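Local coordinates for protein Cg9734-pa (Drosophila melanogaster, PDB 2BK9) that binds heme in a six-coordinate state as an insect globin and probably carries oxygen, with a possible peroxidase activity, at residues His96-Lys110 against Tyr139-Lys153. The protein carries 1 engineered substitution. Sequence-based numbering, arbitrary orientation.
Sequences HIPRTVSKESYNQLK and YAIIFKAIDDDGNAK. With MG (magnesium ion), chain D; HEM (protoporphyrin IX containing Fe), chain B.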
loop_
_atom_site.group_PDB
_atom_site.type_symbol
_atom_site.label_atom_id
_atom_site.label_comp_id
_atom_site.label_asym_id
_atom_site.label_seq_id
_atom_site.Cartn_x
_atom_site.Cartn_y
_atom_site.Cartn_z
ATOM N N HIS A 96 2.723 3.673 12.390
ATOM C CA HIS A 96 2.164 2.389 12.782
ATOM C C HIS A 96 2.833 1.779 13.999
ATOM O O HIS A 96 2.333 0.780 14.500
ATOM C CB HIS A 96 2.179 1.430 11.595
ATOM C CG HIS A 96 1.243 1.815 10.500
ATOM N ND1 HIS A 96 1.553 2.735 9.525
ATOM C CD2 HIS A 96 -0.049 1.461 10.278
ATOM C CE1 HIS A 96 0.497 2.882 8.719
ATOM N NE2 HIS A 96 -0.476 2.102 9.139
ATOM N N ILE A 97 3.941 2.336 14.474
ATOM C CA ILE A 97 4.621 1.788 15.655
ATOM C C ILE A 97 3.683 1.617 16.839
ATOM O O ILE A 97 3.713 0.574 17.502
ATOM C CB ILE A 97 5.875 2.604 15.966
ATOM C CG1 ILE A 97 6.928 2.314 14.907
ATOM C CG2 ILE A 97 6.368 2.309 17.370
ATOM C CD1 ILE A 97 8.148 3.198 15.009
ATOM N N PRO A 98 2.773 2.565 17.103
ATOM C CA PRO A 98 1.813 2.399 18.197
ATOM C C PRO A 98 0.770 1.314 17.988
ATOM O O PRO A 98 -0.082 1.148 18.839
ATOM C CB PRO A 98 1.116 3.793 18.284
ATOM C CG PRO A 98 2.123 4.692 17.693
ATOM C CD PRO A 98 2.675 3.928 16.539
ATOM N N ARG A 99 0.743 0.705 16.831
ATOM C CA ARG A 99 -0.171 -0.363 16.537
ATOM C C ARG A 99 0.547 -1.691 16.291
ATOM O O ARG A 99 -0.075 -2.655 15.903
ATOM C CB ARG A 99 -1.018 -0.013 15.310
ATOM C CG ARG A 99 -1.928 1.135 15.527
ATOM C CD ARG A 99 -3.031 0.795 16.555
ATOM N NE ARG A 99 -3.927 1.947 16.687
ATOM C CZ ARG A 99 -3.631 3.085 17.313
ATOM N NH1 ARG A 99 -2.543 3.190 18.061
ATOM N NH2 ARG A 99 -4.444 4.118 17.250
ATOM N N THR A 100 1.856 -1.751 16.524
ATOM C CA THR A 100 2.689 -2.928 16.338
ATOM C C THR A 100 2.293 -3.701 15.091
ATOM O O THR A 100 1.978 -4.896 15.158
ATOM C CB THR A 100 2.738 -3.818 17.588
ATOM O OG1 THR A 100 1.422 -4.128 18.043
ATOM C CG2 THR A 100 3.529 -3.155 18.709
ATOM N N VAL A 101 2.357 -3.022 13.954
ATOM C CA VAL A 101 2.180 -3.625 12.650
ATOM C C VAL A 101 3.495 -4.292 12.248
ATOM O O VAL A 101 4.506 -3.608 12.037
ATOM C CB VAL A 101 1.707 -2.608 11.606
ATOM C CG1 VAL A 101 1.621 -3.239 10.245
ATOM C CG2 VAL A 101 0.388 -2.004 12.039
ATOM N N SER A 102 3.497 -5.611 12.205
ATOM C CA SER A 102 4.709 -6.366 12.033
ATOM C C SER A 102 5.170 -6.339 10.592
ATOM O O SER A 102 4.409 -6.040 9.670
ATOM C CB SER A 102 4.489 -7.778 12.443
ATOM O OG SER A 102 3.593 -8.404 11.549
ATOM N N LYS A 103 6.414 -6.765 10.373
ATOM C CA LYS A 103 6.855 -6.932 9.014
ATOM C C LYS A 103 6.028 -7.992 8.266
ATOM O O LYS A 103 5.747 -7.814 7.094
ATOM C CB LYS A 103 8.356 -7.245 8.957
ATOM C CG LYS A 103 9.151 -6.004 9.384
ATOM C CD LYS A 103 10.648 -6.155 9.256
ATOM C CE LYS A 103 11.326 -4.836 9.615
ATOM N NZ LYS A 103 12.781 -4.793 9.525
ATOM N N GLU A 104 5.619 -9.060 8.964
ATOM C CA GLU A 104 4.726 -10.009 8.358
ATOM C C GLU A 104 3.416 -9.362 7.903
ATOM O O GLU A 104 2.971 -9.631 6.790
ATOM C CB GLU A 104 4.442 -11.170 9.335
ATOM C CG GLU A 104 3.548 -12.212 8.685
ATOM C CD GLU A 104 3.011 -13.265 9.588
ATOM O OE1 GLU A 104 2.650 -14.353 9.082
ATOM O OE2 GLU A 104 2.966 -13.023 10.807
ATOM N N SER A 105 2.832 -8.524 8.754
ATOM C CA SER A 105 1.615 -7.833 8.379
ATOM C C SER A 105 1.817 -6.950 7.154
ATOM O O SER A 105 1.012 -6.968 6.224
ATOM C CB SER A 105 1.146 -7.005 9.565
ATOM O OG SER A 105 -0.012 -6.291 9.306
ATOM N N TYR A 106 2.873 -6.143 7.118
ATOM C CA TYR A 106 3.192 -5.388 5.935
ATOM C C TYR A 106 3.354 -6.296 4.709
ATOM O O TYR A 106 2.855 -5.974 3.626
ATOM C CB TYR A 106 4.437 -4.546 6.099
ATOM C CG TYR A 106 4.228 -3.250 6.848
ATOM C CD1 TYR A 106 3.528 -2.196 6.288
ATOM C CD2 TYR A 106 4.787 -3.076 8.105
ATOM C CE1 TYR A 106 3.377 -0.995 6.920
ATOM C CE2 TYR A 106 4.654 -1.860 8.755
ATOM C CZ TYR A 106 3.975 -0.813 8.155
ATOM O OH TYR A 106 3.862 0.398 8.762
ATOM N N ASN A 107 4.056 -7.406 4.846
ATOM C CA ASN A 107 4.273 -8.312 3.717
ATOM C C ASN A 107 2.965 -8.958 3.265
ATOM O O ASN A 107 2.767 -9.172 2.066
ATOM C CB ASN A 107 5.349 -9.327 4.046
ATOM C CG ASN A 107 6.724 -8.735 3.982
ATOM O OD1 ASN A 107 6.994 -7.825 3.192
ATOM N ND2 ASN A 107 7.627 -9.235 4.842
ATOM N N GLN A 108 2.049 -9.223 4.192
ATOM C CA GLN A 108 0.710 -9.663 3.860
ATOM C C GLN A 108 0.015 -8.625 2.961
ATOM O O GLN A 108 -0.557 -8.950 1.919
ATOM C CB GLN A 108 -0.100 -9.910 5.152
ATOM C CG GLN A 108 0.299 -11.163 5.876
ATOM C CD GLN A 108 -0.301 -11.255 7.267
ATOM O OE1 GLN A 108 -0.789 -10.271 7.815
ATOM N NE2 GLN A 108 -0.266 -12.440 7.846
ATOM N N LEU A 109 0.079 -7.353 3.346
ATOM C CA LEU A 109 -0.540 -6.311 2.565
ATOM C C LEU A 109 0.139 -6.153 1.213
ATOM O O LEU A 109 -0.523 -5.864 0.216
ATOM C CB LEU A 109 -0.523 -4.979 3.344
ATOM C CG LEU A 109 -1.300 -3.851 2.674
ATOM C CD1 LEU A 109 -2.769 -4.103 2.588
ATOM C CD2 LEU A 109 -1.057 -2.528 3.367
ATOM N N LYS A 110 1.444 -6.329 1.194
ATOM C CA LYS A 110 2.225 -6.126 -0.035
ATOM C C LYS A 110 1.710 -7.006 -1.168
ATOM O O LYS A 110 1.492 -6.555 -2.299
ATOM C CB LYS A 110 3.699 -6.452 0.230
ATOM C CG LYS A 110 4.679 -6.249 -0.879
ATOM C CD LYS A 110 6.099 -6.756 -0.422
ATOM C CE LYS A 110 7.259 -6.171 -1.184
ATOM N NZ LYS A 110 8.452 -7.009 -0.864
ATOM N N TYR A 139 8.999 -0.509 0.668
ATOM C CA TYR A 139 9.088 -1.445 1.816
ATOM C C TYR A 139 10.467 -1.423 2.446
ATOM O O TYR A 139 10.577 -1.576 3.677
ATOM C CB TYR A 139 8.694 -2.856 1.398
ATOM C CG TYR A 139 7.236 -3.098 1.606
ATOM C CD1 TYR A 139 6.245 -2.220 1.147
ATOM C CD2 TYR A 139 6.797 -4.198 2.301
ATOM C CE1 TYR A 139 4.904 -2.414 1.356
ATOM C CE2 TYR A 139 5.410 -4.395 2.524
ATOM C CZ TYR A 139 4.493 -3.467 2.090
ATOM O OH TYR A 139 3.146 -3.624 2.300
ATOM N N ALA A 140 11.523 -1.241 1.654
ATOM C CA ALA A 140 12.866 -1.062 2.226
ATOM C C ALA A 140 12.870 0.116 3.184
ATOM O O ALA A 140 13.480 0.048 4.241
ATOM N N ILE A 141 12.176 1.194 2.818
ATOM C CA ILE A 141 12.113 2.362 3.638
ATOM C C ILE A 141 11.362 2.069 4.941
ATOM O O ILE A 141 11.823 2.410 6.053
ATOM C CB ILE A 141 11.482 3.534 2.893
ATOM C CG1 ILE A 141 12.281 3.929 1.645
ATOM C CG2 ILE A 141 11.313 4.697 3.871
ATOM C CD1 ILE A 141 11.539 4.805 0.660
ATOM N N ILE A 142 10.199 1.427 4.840
ATOM C CA ILE A 142 9.453 1.071 6.034
ATOM C C ILE A 142 10.327 0.244 6.960
ATOM O O ILE A 142 10.386 0.426 8.186
ATOM C CB ILE A 142 8.170 0.266 5.670
ATOM C CG1 ILE A 142 7.223 1.104 4.781
ATOM C CG2 ILE A 142 7.440 -0.197 6.957
ATOM C CD1 ILE A 142 6.061 0.294 4.322
ATOM N N PHE A 143 10.971 -0.763 6.384
ATOM C CA PHE A 143 11.607 -1.808 7.200
ATOM C C PHE A 143 12.910 -1.374 7.850
ATOM O O PHE A 143 13.339 -2.007 8.817
ATOM C CB PHE A 143 11.807 -3.082 6.380
ATOM C CG PHE A 143 10.543 -3.856 6.103
ATOM C CD1 PHE A 143 9.284 -3.409 6.429
ATOM C CD2 PHE A 143 10.644 -5.067 5.498
ATOM C CE1 PHE A 143 8.147 -4.174 6.187
ATOM C CE2 PHE A 143 9.508 -5.800 5.221
ATOM C CZ PHE A 143 8.271 -5.359 5.550
ATOM N N LYS A 144 13.483 -0.264 7.414
ATOM C CA LYS A 144 14.622 0.307 8.140
ATOM C C LYS A 144 14.161 1.179 9.295
ATOM O O LYS A 144 15.009 1.755 9.957
ATOM C CB LYS A 144 15.645 1.014 7.209
ATOM C CG LYS A 144 15.166 2.257 6.561
ATOM C CD LYS A 144 16.290 2.893 5.745
ATOM C CE LYS A 144 15.870 4.113 4.882
ATOM N NZ LYS A 144 15.355 5.238 5.700
ATOM N N ALA A 145 12.852 1.289 9.547
ATOM C CA ALA A 145 12.341 2.070 10.640
ATOM C C ALA A 145 11.711 1.248 11.777
ATOM O O ALA A 145 11.341 1.843 12.792
ATOM C CB ALA A 145 11.322 3.075 10.133
ATOM N N ILE A 146 11.567 -0.076 11.628
ATOM C CA ILE A 146 10.900 -0.920 12.613
ATOM C C ILE A 146 11.649 -2.211 12.772
ATOM O O ILE A 146 12.398 -2.639 11.908
ATOM C CB ILE A 146 9.421 -1.192 12.236
ATOM C CG1 ILE A 146 9.306 -1.805 10.827
ATOM C CG2 ILE A 146 8.599 0.073 12.367
ATOM C CD1 ILE A 146 7.969 -2.407 10.571
ATOM N N ASP A 147 11.423 -2.841 13.920
ATOM C CA ASP A 147 11.821 -4.217 14.141
ATOM C C ASP A 147 10.803 -5.173 13.518
ATOM O O ASP A 147 9.817 -4.741 12.927
ATOM C CB ASP A 147 12.120 -4.472 15.627
ATOM C CG ASP A 147 10.890 -4.572 16.535
ATOM O OD1 ASP A 147 9.741 -4.635 16.041
ATOM O OD2 ASP A 147 11.077 -4.607 17.784
ATOM N N ASP A 148 11.076 -6.466 13.624
ATOM C CA ASP A 148 10.216 -7.432 12.959
ATOM C C ASP A 148 8.773 -7.326 13.471
ATOM O O ASP A 148 7.847 -7.705 12.758
ATOM C CB ASP A 148 10.676 -8.861 13.209
ATOM C CG ASP A 148 11.833 -9.274 12.413
ATOM O OD1 ASP A 148 12.340 -8.510 11.590
ATOM O OD2 ASP A 148 12.211 -10.470 12.469
ATOM N N ASP A 149 8.552 -6.946 14.729
ATOM C CA ASP A 149 7.224 -6.887 15.312
ATOM C C ASP A 149 6.538 -5.547 15.145
ATOM O O ASP A 149 5.370 -5.398 15.523
ATOM C CB ASP A 149 7.307 -7.248 16.793
ATOM C CG ASP A 149 7.827 -8.600 17.002
ATOM O OD1 ASP A 149 7.474 -9.560 16.282
ATOM O OD2 ASP A 149 8.668 -8.784 17.870
ATOM N N GLY A 150 7.213 -4.586 14.514
ATOM C CA GLY A 150 6.622 -3.279 14.327
ATOM C C GLY A 150 6.875 -2.253 15.378
ATOM O O GLY A 150 6.285 -1.190 15.332
ATOM N N ASN A 151 7.770 -2.529 16.309
ATOM C CA ASN A 151 8.211 -1.528 17.240
ATOM C C ASN A 151 9.291 -0.655 16.626
ATOM O O ASN A 151 9.872 -1.001 15.596
ATOM C CB ASN A 151 8.805 -2.198 18.497
ATOM C CG ASN A 151 7.846 -3.157 19.178
ATOM O OD1 ASN A 151 8.118 -4.384 19.177
ATOM N ND2 ASN A 151 6.777 -2.673 19.672
ATOM N N ALA A 152 9.586 0.442 17.273
ATOM C CA ALA A 152 10.750 1.201 16.904
ATOM C C ALA A 152 11.996 0.313 17.058
ATOM O O ALA A 152 12.022 -0.595 17.888
ATOM C CB ALA A 152 10.879 2.430 17.782
ATOM N N LYS A 153 13.023 0.553 16.277
ATOM C CA LYS A 153 14.232 -0.278 16.387
ATOM C C LYS A 153 14.887 -0.312 17.761
ATOM O O LYS A 153 14.887 0.681 18.473
ATOM C CB LYS A 153 15.248 0.104 15.297
ATOM C CG LYS A 153 14.733 -0.527 13.973
ATOM C CD LYS A 153 15.740 -0.545 12.943
ATOM C CE LYS A 153 15.302 -1.162 11.688
ATOM N NZ LYS A 153 15.161 -2.640 11.588
ATOM O OXT LYS A 153 15.458 -1.344 18.156
HETATM MG MG MG D . 12.561 -4.714 19.159
HETATM C CHA HEM B . -3.447 4.161 10.414
HETATM C CHB HEM B . -1.438 4.392 6.051
HETATM C CHC HEM B . -0.655 -0.301 6.280
HETATM C CHD HEM B . -3.048 -0.610 10.393
HETATM C C1A HEM B . -2.905 4.624 9.244
HETATM C C2A HEM B . -2.722 6.036 8.901
HETATM C C3A HEM B . -2.140 6.123 7.684
HETATM C C4A HEM B . -1.991 4.767 7.239
HETATM C CMA HEM B . -1.713 7.340 6.840
HETATM C CAA HEM B . -3.129 7.189 9.825
HETATM C CBA HEM B . -2.109 7.367 10.950
HETATM C CGA HEM B . -2.661 8.426 11.868
HETATM O O1A HEM B . -3.558 8.115 12.707
HETATM O O2A HEM B . -2.202 9.576 11.773
HETATM C C1B HEM B . -1.091 3.111 5.692
HETATM C C2B HEM B . -0.346 2.783 4.509
HETATM C C3B HEM B . -0.125 1.456 4.577
HETATM C C4B HEM B . -0.666 0.966 5.809
HETATM C CMB HEM B . 0.051 3.769 3.447
HETATM C CAB HEM B . 0.660 0.606 3.655
HETATM C CBB HEM B . 0.764 0.776 2.350
HETATM C C1C HEM B . -1.217 -0.815 7.407
HETATM C C2C HEM B . -1.176 -2.202 7.855
HETATM C C3C HEM B . -1.898 -2.307 8.971
HETATM C C4C HEM B . -2.374 -0.983 9.280
HETATM C CMC HEM B . -0.404 -3.306 7.135
HETATM C CAC HEM B . -2.126 -3.585 9.733
HETATM C CBC HEM B . -3.161 -3.896 10.483
HETATM C C1D HEM B . -3.393 0.646 10.767
HETATM C C2D HEM B . -3.998 0.988 11.984
HETATM C C3D HEM B . -4.137 2.403 11.998
HETATM C C4D HEM B . -3.559 2.843 10.756
HETATM C CMD HEM B . -4.475 0.020 13.052
HETATM C CAD HEM B . -4.736 3.219 13.112
HETATM C CBD HEM B . -6.228 3.277 13.021
HETATM C CGD HEM B . -6.869 4.057 14.126
HETATM O O1D HEM B . -8.117 4.037 14.238
HETATM O O2D HEM B . -6.136 4.716 14.909
HETATM N NA HEM B . -2.420 3.874 8.225
HETATM N NB HEM B . -1.288 1.979 6.491
HETATM N NC HEM B . -1.955 -0.088 8.305
HETATM N ND HEM B . -3.119 1.781 10.036
HETATM FE FE HEM B . -2.231 1.902 8.261
HETATM O O HOH W 1 4.620 -1.038 13.052
HETATM O O HOH W 2 13.746 -6.098 11.714
HETATM O O HOH W 3 14.193 -3.968 17.948
HETATM O O HOH W 4 12.944 -6.674 18.620
#
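Two helix ends of the globin fold pack together here beside the heme pocket, with Tyr139 set as a knob among Tyr106, Asn107, Leu109 and Lys110. Residues 103-110 and 139-143, the start of one helix and the end of the other, run nearly antiparallel (165°). Tyr139 OH donates to Tyr106 O at 2.7 Å, from above the carbonyl plane. That oxygen also accepts from Lys110 N within its own helix. The aliphatic chain of Lys110 covers one face of the Tyr139 ring, and Lys110 NZ makes a salt bridge with Asp136. Ile142 CD1 lies on the opposite face of the Tyr139 ring. A leucine at Tyr139 would probably leave Tyr106 O with its helix bond alone and Lys110 without a ring to lie on. The Tyr106 ring is sandwiched between Val101 CG1 and Ile142 CG2.

Lys103 stretches across the Phe143 ring. Lys103 CG lies 3.8 Å from the centroid of that Phe143 ring, almost on the normal. The chain is extended beyond CG, which carries Lys103 NZ past the ring to Phe143 O at 2.9 Å. Lys103 NZ also bonds weakly to Ile146 O, where Lys153 NZ is the stronger donor at 2.8 Å. A water links Lys103 NZ to Asp148 OD1. Lys103 N donates to Asp148 O at 2.9 Å and 164°. Gly150, closing the type I turn from Asp147, packs its CA 3.1 Å from Val101 O; a side chain would clash there. Asp147 OD2 binds a magnesium ion. Ile97 packs on Ile146 and Ala152. His96, just before Ile97, binds the heme iron opposite His61. The carbonyls of Phe143 and Ile146, with Asp148 nearby, probably offset the like charges of the two lysines, while Tyr106 O takes up the buried tyrosine hydroxyl.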